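Interferon (Danio rerio, PDB 3PIV) probably acts as a secreted type I interferon, an antiviral cytokine that signals by binding cell-surface receptors. Local coordinates at residues D50-I62 with P106-F120. Residues are numbered along the deposited sequence; the frame is centred on the assembly and turned at random.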
# COMPACT_ATOMS: atom_id res chain seq x y z
N ASP A 50 8.80 -14.19 2.13
CA ASP A 50 8.07 -13.67 1.00
C ASP A 50 7.03 -12.66 1.44
O ASP A 50 6.78 -11.66 0.76
CB ASP A 50 7.43 -14.80 0.22
CG ASP A 50 8.44 -15.67 -0.47
OD1 ASP A 50 9.31 -15.10 -1.16
OD2 ASP A 50 8.38 -16.90 -0.33
N GLN A 51 6.42 -12.91 2.59
CA GLN A 51 5.42 -11.98 3.10
C GLN A 51 6.02 -10.60 3.38
O GLN A 51 5.44 -9.58 3.01
CB GLN A 51 4.73 -12.56 4.34
CG GLN A 51 3.84 -13.77 4.01
CD GLN A 51 3.26 -14.45 5.24
OE1 GLN A 51 3.95 -14.63 6.25
NE2 GLN A 51 1.99 -14.82 5.17
N VAL A 52 7.17 -10.58 4.04
CA VAL A 52 7.85 -9.35 4.38
C VAL A 52 8.34 -8.60 3.14
O VAL A 52 8.22 -7.38 3.07
CB VAL A 52 9.04 -9.62 5.31
CG1 VAL A 52 9.83 -8.32 5.57
CG2 VAL A 52 8.55 -10.24 6.62
N LYS A 53 8.91 -9.32 2.18
CA LYS A 53 9.34 -8.72 0.94
C LYS A 53 8.15 -8.08 0.26
O LYS A 53 8.26 -6.99 -0.28
CB LYS A 53 9.94 -9.77 -0.00
CG LYS A 53 11.26 -10.37 0.46
CD LYS A 53 11.86 -11.17 -0.67
CE LYS A 53 12.94 -12.11 -0.19
NZ LYS A 53 13.83 -12.49 -1.33
N PHE A 54 7.02 -8.79 0.30
CA PHE A 54 5.76 -8.31 -0.26
C PHE A 54 5.22 -7.08 0.47
O PHE A 54 4.61 -6.20 -0.15
CB PHE A 54 4.69 -9.41 -0.20
CG PHE A 54 3.35 -8.98 -0.75
CD1 PHE A 54 3.12 -8.96 -2.11
CD2 PHE A 54 2.33 -8.55 0.10
CE1 PHE A 54 1.89 -8.54 -2.63
CE2 PHE A 54 1.09 -8.13 -0.41
CZ PHE A 54 0.87 -8.13 -1.77
N LEU A 55 5.42 -7.03 1.78
CA LEU A 55 4.97 -5.86 2.53
C LEU A 55 5.81 -4.65 2.14
O LEU A 55 5.27 -3.56 1.94
CB LEU A 55 5.03 -6.11 4.03
CG LEU A 55 3.93 -7.03 4.56
CD1 LEU A 55 4.22 -7.38 6.01
CD2 LEU A 55 2.55 -6.38 4.42
N VAL A 56 7.12 -4.84 2.00
CA VAL A 56 7.99 -3.74 1.60
C VAL A 56 7.63 -3.25 0.22
O VAL A 56 7.50 -2.05 0.02
CB VAL A 56 9.47 -4.10 1.62
CG1 VAL A 56 10.32 -2.95 1.02
CG2 VAL A 56 9.91 -4.40 3.03
N LEU A 57 7.46 -4.17 -0.73
CA LEU A 57 7.10 -3.81 -2.10
C LEU A 57 5.82 -3.00 -2.14
O LEU A 57 5.78 -1.93 -2.75
CB LEU A 57 6.93 -5.06 -2.97
CG LEU A 57 8.22 -5.77 -3.40
CD1 LEU A 57 7.86 -7.05 -4.08
CD2 LEU A 57 9.09 -4.87 -4.30
N THR A 58 4.78 -3.49 -1.47
CA THR A 58 3.49 -2.83 -1.46
C THR A 58 3.50 -1.47 -0.74
O THR A 58 2.93 -0.49 -1.24
CB THR A 58 2.38 -3.76 -0.87
OG1 THR A 58 2.51 -5.07 -1.44
CG2 THR A 58 1.02 -3.21 -1.22
N LEU A 59 4.16 -1.41 0.41
CA LEU A 59 4.29 -0.15 1.12
C LEU A 59 4.92 0.89 0.19
O LEU A 59 4.48 2.03 0.11
CB LEU A 59 5.14 -0.31 2.38
CG LEU A 59 4.50 -1.00 3.60
CD1 LEU A 59 5.58 -1.34 4.59
CD2 LEU A 59 3.42 -0.13 4.28
N ASP A 60 5.95 0.47 -0.52
CA ASP A 60 6.69 1.43 -1.32
C ASP A 60 5.84 1.89 -2.50
O ASP A 60 5.92 3.05 -2.89
CB ASP A 60 8.02 0.85 -1.79
CG ASP A 60 9.08 0.82 -0.68
OD1 ASP A 60 8.86 1.34 0.42
OD2 ASP A 60 10.16 0.24 -0.93
N HIS A 61 5.00 0.99 -3.02
CA HIS A 61 4.11 1.32 -4.12
C HIS A 61 3.05 2.31 -3.69
O HIS A 61 2.73 3.24 -4.41
CB HIS A 61 3.45 0.06 -4.70
CG HIS A 61 4.30 -0.66 -5.70
ND1 HIS A 61 4.57 -2.01 -5.61
CD2 HIS A 61 4.96 -0.21 -6.79
CE1 HIS A 61 5.35 -2.37 -6.62
NE2 HIS A 61 5.62 -1.28 -7.34
N ILE A 62 2.49 2.09 -2.50
CA ILE A 62 1.49 3.00 -1.97
C ILE A 62 2.11 4.38 -1.74
O ILE A 62 1.53 5.39 -2.09
CB ILE A 62 0.90 2.47 -0.65
CG1 ILE A 62 0.03 1.23 -0.92
CG2 ILE A 62 0.09 3.56 0.03
CD1 ILE A 62 -0.41 0.48 0.36
N PRO A 106 16.64 -14.44 -4.90
CA PRO A 106 16.34 -15.74 -5.53
C PRO A 106 16.53 -15.88 -7.05
O PRO A 106 17.02 -14.98 -7.74
CB PRO A 106 14.86 -15.90 -5.23
CG PRO A 106 14.34 -14.49 -5.39
CD PRO A 106 15.43 -13.61 -4.79
N ALA A 107 16.10 -17.04 -7.53
CA ALA A 107 16.34 -17.51 -8.90
C ALA A 107 15.65 -16.69 -9.98
O ALA A 107 16.29 -16.28 -10.96
CB ALA A 107 15.95 -18.98 -9.02
N HIS A 108 14.35 -16.47 -9.84
CA HIS A 108 13.61 -15.66 -10.79
C HIS A 108 12.84 -14.58 -10.03
O HIS A 108 12.53 -14.76 -8.86
CB HIS A 108 12.61 -16.51 -11.58
CG HIS A 108 13.21 -17.74 -12.20
ND1 HIS A 108 12.85 -19.02 -11.82
CD2 HIS A 108 14.13 -17.89 -13.18
CE1 HIS A 108 13.52 -19.90 -12.54
NE2 HIS A 108 14.31 -19.24 -13.37
N LYS A 109 12.53 -13.48 -10.71
CA LYS A 109 11.66 -12.47 -10.11
C LYS A 109 10.39 -13.17 -9.61
O LYS A 109 9.77 -13.95 -10.34
CB LYS A 109 11.31 -11.37 -11.11
CG LYS A 109 10.94 -10.04 -10.44
CD LYS A 109 10.30 -9.06 -11.42
CE LYS A 109 11.26 -8.64 -12.51
NZ LYS A 109 10.86 -7.34 -13.12
N GLU A 110 10.03 -12.93 -8.35
CA GLU A 110 8.86 -13.57 -7.78
C GLU A 110 7.60 -13.05 -8.47
O GLU A 110 7.53 -11.88 -8.87
CB GLU A 110 8.78 -13.32 -6.27
CG GLU A 110 9.84 -14.05 -5.45
CD GLU A 110 9.81 -15.57 -5.63
OE1 GLU A 110 8.72 -16.14 -5.89
OE2 GLU A 110 10.89 -16.20 -5.51
N SER A 111 6.61 -13.92 -8.62
CA SER A 111 5.39 -13.52 -9.29
C SER A 111 4.65 -12.44 -8.50
O SER A 111 3.93 -11.63 -9.07
CB SER A 111 4.50 -14.73 -9.53
OG SER A 111 4.06 -15.26 -8.30
N TYR A 112 4.82 -12.43 -7.18
CA TYR A 112 4.13 -11.40 -6.40
C TYR A 112 4.66 -9.99 -6.69
O TYR A 112 3.88 -9.04 -6.72
CB TYR A 112 4.10 -11.71 -4.90
CG TYR A 112 5.44 -11.93 -4.22
CD1 TYR A 112 6.25 -10.85 -3.86
CD2 TYR A 112 5.87 -13.21 -3.89
CE1 TYR A 112 7.46 -11.05 -3.21
CE2 TYR A 112 7.07 -13.42 -3.25
CZ TYR A 112 7.87 -12.34 -2.91
OH TYR A 112 9.07 -12.57 -2.28
N GLU A 113 5.96 -9.86 -6.92
CA GLU A 113 6.52 -8.55 -7.28
C GLU A 113 6.00 -8.08 -8.64
O GLU A 113 5.64 -6.92 -8.82
CB GLU A 113 8.05 -8.60 -7.29
CG GLU A 113 8.70 -7.30 -7.78
CD GLU A 113 10.22 -7.34 -7.77
OE1 GLU A 113 10.80 -8.18 -7.06
OE2 GLU A 113 10.84 -6.51 -8.48
N ILE A 114 5.95 -9.00 -9.59
CA ILE A 114 5.39 -8.70 -10.90
C ILE A 114 3.90 -8.31 -10.83
O ILE A 114 3.50 -7.29 -11.40
CB ILE A 114 5.57 -9.92 -11.85
CG1 ILE A 114 7.07 -10.24 -12.01
CG2 ILE A 114 4.89 -9.64 -13.18
CD1 ILE A 114 7.39 -11.48 -12.83
N ARG A 115 3.09 -9.10 -10.14
CA ARG A 115 1.66 -8.85 -10.05
C ARG A 115 1.34 -7.57 -9.30
O ARG A 115 0.53 -6.77 -9.76
CB ARG A 115 0.93 -10.05 -9.43
CG ARG A 115 1.20 -11.37 -10.16
CD ARG A 115 0.63 -12.59 -9.41
NE ARG A 115 -0.82 -12.53 -9.26
CZ ARG A 115 -1.57 -13.50 -8.74
NH1 ARG A 115 -1.01 -14.61 -8.32
NH2 ARG A 115 -2.88 -13.35 -8.65
N ILE A 116 1.98 -7.36 -8.14
CA ILE A 116 1.72 -6.14 -7.37
C ILE A 116 2.12 -4.88 -8.16
O ILE A 116 1.41 -3.88 -8.15
CB ILE A 116 2.36 -6.16 -5.95
CG1 ILE A 116 1.72 -5.08 -5.07
CG2 ILE A 116 3.89 -5.97 -6.01
CD1 ILE A 116 0.24 -5.23 -4.84
N LYS A 117 3.26 -4.90 -8.83
CA LYS A 117 3.64 -3.80 -9.69
C LYS A 117 2.59 -3.58 -10.75
O LYS A 117 2.14 -2.52 -10.96
CB LYS A 117 4.95 -4.07 -10.35
CG LYS A 117 5.44 -2.93 -11.13
CD LYS A 117 6.71 -3.18 -11.83
CE LYS A 117 7.61 -1.97 -11.80
NZ LYS A 117 8.71 -2.01 -12.80
N ARG A 118 2.20 -4.66 -11.39
CA ARG A 118 1.17 -4.61 -12.41
C ARG A 118 -0.11 -3.93 -11.89
O ARG A 118 -0.73 -3.11 -12.58
CB ARG A 118 0.89 -6.04 -12.88
CG ARG A 118 -0.03 -6.19 -14.06
CD ARG A 118 -0.17 -7.68 -14.41
NE ARG A 118 1.00 -8.20 -15.11
CZ ARG A 118 1.52 -9.41 -14.91
NH1 ARG A 118 0.99 -10.24 -14.02
NH2 ARG A 118 2.58 -9.79 -15.61
N HIS A 119 -0.52 -4.27 -10.68
CA HIS A 119 -1.69 -3.64 -10.10
C HIS A 119 -1.50 -2.13 -9.89
O HIS A 119 -2.36 -1.32 -10.23
CB HIS A 119 -2.09 -4.33 -8.80
CG HIS A 119 -3.00 -3.52 -7.94
ND1 HIS A 119 -4.29 -3.20 -8.31
CD2 HIS A 119 -2.81 -2.96 -6.72
CE1 HIS A 119 -4.86 -2.48 -7.35
NE2 HIS A 119 -3.98 -2.31 -6.38
N PHE A 120 -0.36 -1.73 -9.34
CA PHE A 120 -0.16 -0.31 -9.09
C PHE A 120 -0.01 0.49 -10.37
O PHE A 120 -0.40 1.65 -10.43
CB PHE A 120 0.99 -0.08 -8.10
CG PHE A 120 0.56 -0.23 -6.68
CD1 PHE A 120 0.09 0.86 -5.97
CD2 PHE A 120 0.55 -1.48 -6.08
CE1 PHE A 120 -0.35 0.72 -4.66
CE2 PHE A 120 0.11 -1.64 -4.77
CZ PHE A 120 -0.34 -0.54 -4.05
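The phenol of Tyr112 reaches across to helix 48-66 and donates from OH to Asp50 OD1 at 2.8 Å, the one hydrogen bond between residues 50-62 and 106-120. It meets the carboxylate oxygen on its anti side, 19° out of plane. The ring is a knob among Asp50, Lys53, Phe54 and Leu57: Lys53 CD lies 3.5 Å from Tyr112 OH, and Leu57 CD1 meets the ring edge. Tyr112 CG stands between its backbone N and carbonyl carbon (chi1 57°), a rotation that swings the ring back toward the start of its helix, where Glu110, the N-cap residue, lays its CB over one face, offset toward the rim.

One turn on, Ile116 is a second knob, among Phe54, Leu57, Thr58 and His61; its CG1 touches Thr58 OG1 and its CG2 lies near His61 CE1. At the far end His61 CB sits over the centre of the Phe120 ring, 3.4 Å from the centroid, a CH-pi contact, whereas the imidazole is slid aside, nearly parallel, and barely overlaps that ring. Ile62 CG1 closes on Phe120 CZ at 3.6 Å.

Behind this layer, Thr58 OG1 donates to Phe54 O at 2.7 Å, which places the hydroxyl over the centre of the Phe54 ring; Tyr40 and Met43 of helix 37-44 also pack on Phe54. His147 of helix 134-158 meets the Phe120 ring.

Segments 50-62 and 111-120 run roughly parallel, crossing at -22° with axes 10.2 Å apart at their closest, within the helical-cytokine bundle of type I interferons. Most of the contacts are between carbon atoms, with the Tyr112-Asp50 bond at one end. At the other, the His61 side chain lies about 3 Å from a bound nickel ion; if it ligates the ion, the imidazole would be expected to be neutral.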